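Local coordinates for protein ecdysteroid-phosphate phosphatase (Bombyx mori, PDB 3C7T) that removes phosphate from ecdysteroid 22-phosphates such as ecdysone 22-phosphate, releasing the active ecdysteroid, and also acts as a protein tyrosine phosphatase, at residues Arg92-Ala97 against Val110-Glu115. Numbering follows the deposited sequence.
Sequences RCVETA and VKIKVE. With WO4 (tungstate(VI)ion), chain E.
In the beta-alpha-beta unit of strand 84-87, helix 91-104 and strand 112-114 of the histidine phosphatase domain, A97 and V94 pack on I112 and V114 of 112-114, an edge strand of the main sheet. Segment 92-97 runs nearly antiparallel to 112-114 (165°), the axes approaching to 9.5 Å. I112 spreads round the A97 methyl: its CG1, CG2 and CD1 all lie close to A97 CB, CD1 nearest at 3.8 Å. With I112 CG1 anti to the carbonyl carbon (chi1 -58°) and CD1 extended beyond it (chi2 162°), the branch reaches V94 O, at 3.9 Å from CD1. Further along, V94 and V114 cross at about a right angle and meet through their CG2 methyls, 3.9 Å apart.

The helix's other side faces the active site. Here R92, extended from CG to NE, presents the edge of its guanidinium to the bound tungstate: NE and NH2 both donate to O4, at 2.7 and 2.8 Å, with the oxygen in the guanidinium plane. R11, R15, H192, A193 and K224 also bind the anion. A methionine in place of R92 would probably leave O4 without both of these donors and weaken the positive charge facing the oxyanion. R92 O accepts from T96, one turn on, through both N and OG1, the latter at 2.6 Å; OG1 in turn accepts from G13 N, next to H12, which carries the phosphate in the phosphohistidine intermediate. The chemistry is thus divided: packing that is apolar between the side chains seats the helix on the edge strand, while its opposite flank offers charge and hydrogen bonds to a phosphate-like anion.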
loop_
_atom_site.group_PDB
_atom_site.type_symbol
_atom_site.label_atom_id
_atom_site.label_comp_id
_atom_site.label_asym_id
_atom_site.label_seq_id
_atom_site.Cartn_x
_atom_site.Cartn_y
_atom_site.Cartn_z
ATOM N N ARG A 92 12.907 3.110 10.700
ATOM C CA ARG A 92 11.684 2.391 10.265
ATOM C C ARG A 92 10.626 2.291 11.372
ATOM O O ARG A 92 9.414 2.314 11.106
ATOM C CB ARG A 92 12.054 1.004 9.723
ATOM C CG ARG A 92 12.771 0.120 10.741
ATOM C CD ARG A 92 13.247 -1.160 10.075
ATOM N NE ARG A 92 14.075 -2.063 10.878
ATOM C CZ ARG A 92 15.403 -1.957 11.049
ATOM N NH1 ARG A 92 16.097 -0.921 10.551
ATOM N NH2 ARG A 92 16.040 -2.880 11.767
ATOM N N CYS A 93 11.085 2.188 12.610
ATOM C CA CYS A 93 10.175 2.061 13.755
ATOM C C CYS A 93 9.549 3.409 14.118
ATOM O O CYS A 93 8.336 3.507 14.380
ATOM C CB CYS A 93 10.887 1.429 14.955
ATOM S SG CYS A 93 11.690 -0.146 14.555
ATOM N N VAL A 94 10.370 4.455 14.150
ATOM C CA VAL A 94 9.835 5.803 14.397
ATOM C C VAL A 94 8.850 6.223 13.285
ATOM O O VAL A 94 7.786 6.799 13.556
ATOM C CB VAL A 94 10.951 6.851 14.565
ATOM C CG1 VAL A 94 10.329 8.196 14.961
ATOM C CG2 VAL A 94 11.945 6.393 15.659
ATOM N N GLU A 95 9.167 5.903 12.037
ATOM C CA GLU A 95 8.219 6.204 10.970
ATOM C C GLU A 95 6.957 5.372 11.074
ATOM O O GLU A 95 5.883 5.883 10.790
ATOM C CB GLU A 95 8.856 6.045 9.594
ATOM C CG GLU A 95 9.975 7.056 9.313
ATOM C CD GLU A 95 10.508 6.932 7.875
ATOM O OE1 GLU A 95 10.730 5.792 7.408
ATOM O OE2 GLU A 95 10.724 7.971 7.214
ATOM N N THR A 96 7.067 4.120 11.516
ATOM C CA THR A 96 5.865 3.313 11.712
ATOM C C THR A 96 4.995 3.968 12.793
ATOM O O THR A 96 3.762 4.035 12.675
ATOM C CB THR A 96 6.212 1.879 12.051
ATOM O OG1 THR A 96 7.014 1.356 10.982
ATOM C CG2 THR A 96 4.906 1.001 12.219
ATOM N N ALA A 97 5.652 4.459 13.834
ATOM C CA ALA A 97 4.936 5.107 14.939
ATOM C C ALA A 97 4.163 6.318 14.429
ATOM O O ALA A 97 2.995 6.522 14.808
ATOM C CB ALA A 97 5.937 5.500 16.048
ATOM N N VAL A 110 0.100 13.500 21.777
ATOM C CA VAL A 110 0.546 12.100 21.859
ATOM C C VAL A 110 1.838 11.958 21.067
ATOM O O VAL A 110 1.824 11.925 19.837
ATOM C CB VAL A 110 -0.526 11.093 21.368
ATOM C CG1 VAL A 110 -0.019 9.647 21.513
ATOM C CG2 VAL A 110 -1.848 11.287 22.131
ATOM N N LYS A 111 2.947 11.889 21.803
ATOM C CA LYS A 111 4.279 11.996 21.233
ATOM C C LYS A 111 4.946 10.638 21.158
ATOM O O LYS A 111 4.663 9.746 21.968
ATOM C CB LYS A 111 5.148 12.911 22.106
ATOM C CG LYS A 111 4.636 14.335 22.285
ATOM C CD LYS A 111 4.966 15.200 21.083
ATOM C CE LYS A 111 4.686 16.651 21.373
ATOM N NZ LYS A 111 4.523 17.402 20.095
ATOM N N ILE A 112 5.843 10.491 20.190
ATOM C CA ILE A 112 6.625 9.270 20.057
ATOM C C ILE A 112 7.841 9.324 20.981
ATOM O O ILE A 112 8.697 10.213 20.845
ATOM C CB ILE A 112 7.109 9.060 18.610
ATOM C CG1 ILE A 112 5.916 9.015 17.648
ATOM C CG2 ILE A 112 7.921 7.748 18.499
ATOM C CD1 ILE A 112 6.289 9.251 16.221
ATOM N N LYS A 113 7.905 8.374 21.910
ATOM C CA LYS A 113 9.005 8.276 22.856
ATOM C C LYS A 113 10.025 7.273 22.331
ATOM O O LYS A 113 9.758 6.069 22.311
ATOM C CB LYS A 113 8.479 7.825 24.221
ATOM C CG LYS A 113 7.466 8.804 24.856
ATOM C CD LYS A 113 7.019 8.338 26.234
ATOM C CE LYS A 113 5.552 8.687 26.508
ATOM N NZ LYS A 113 5.212 10.093 26.136
ATOM N N VAL A 114 11.190 7.772 21.921
ATOM C CA VAL A 114 12.209 6.936 21.285
ATOM C C VAL A 114 12.994 6.254 22.400
ATOM O O VAL A 114 13.650 6.915 23.225
ATOM C CB VAL A 114 13.111 7.764 20.332
ATOM C CG1 VAL A 114 14.346 6.964 19.877
ATOM C CG2 VAL A 114 12.302 8.243 19.129
ATOM N N GLU A 115 12.881 4.930 22.431
ATOM C CA GLU A 115 13.386 4.110 23.518
ATOM C C GLU A 115 14.401 3.102 22.979
ATOM O O GLU A 115 14.023 2.119 22.337
ATOM C CB GLU A 115 12.219 3.375 24.173
ATOM C CG GLU A 115 12.637 2.464 25.314
ATOM C CD GLU A 115 13.588 3.167 26.277
ATOM O OE1 GLU A 115 13.165 4.171 26.909
ATOM O OE2 GLU A 115 14.749 2.719 26.383
HETATM W W WO4 E . 12.881 -6.020 11.423
HETATM O O1 WO4 E . 11.371 -6.764 12.373
HETATM O O2 WO4 E . 14.214 -7.427 11.862
HETATM O O3 WO4 E . 12.943 -6.039 9.439
HETATM O O4 WO4 E . 13.715 -4.414 12.186
#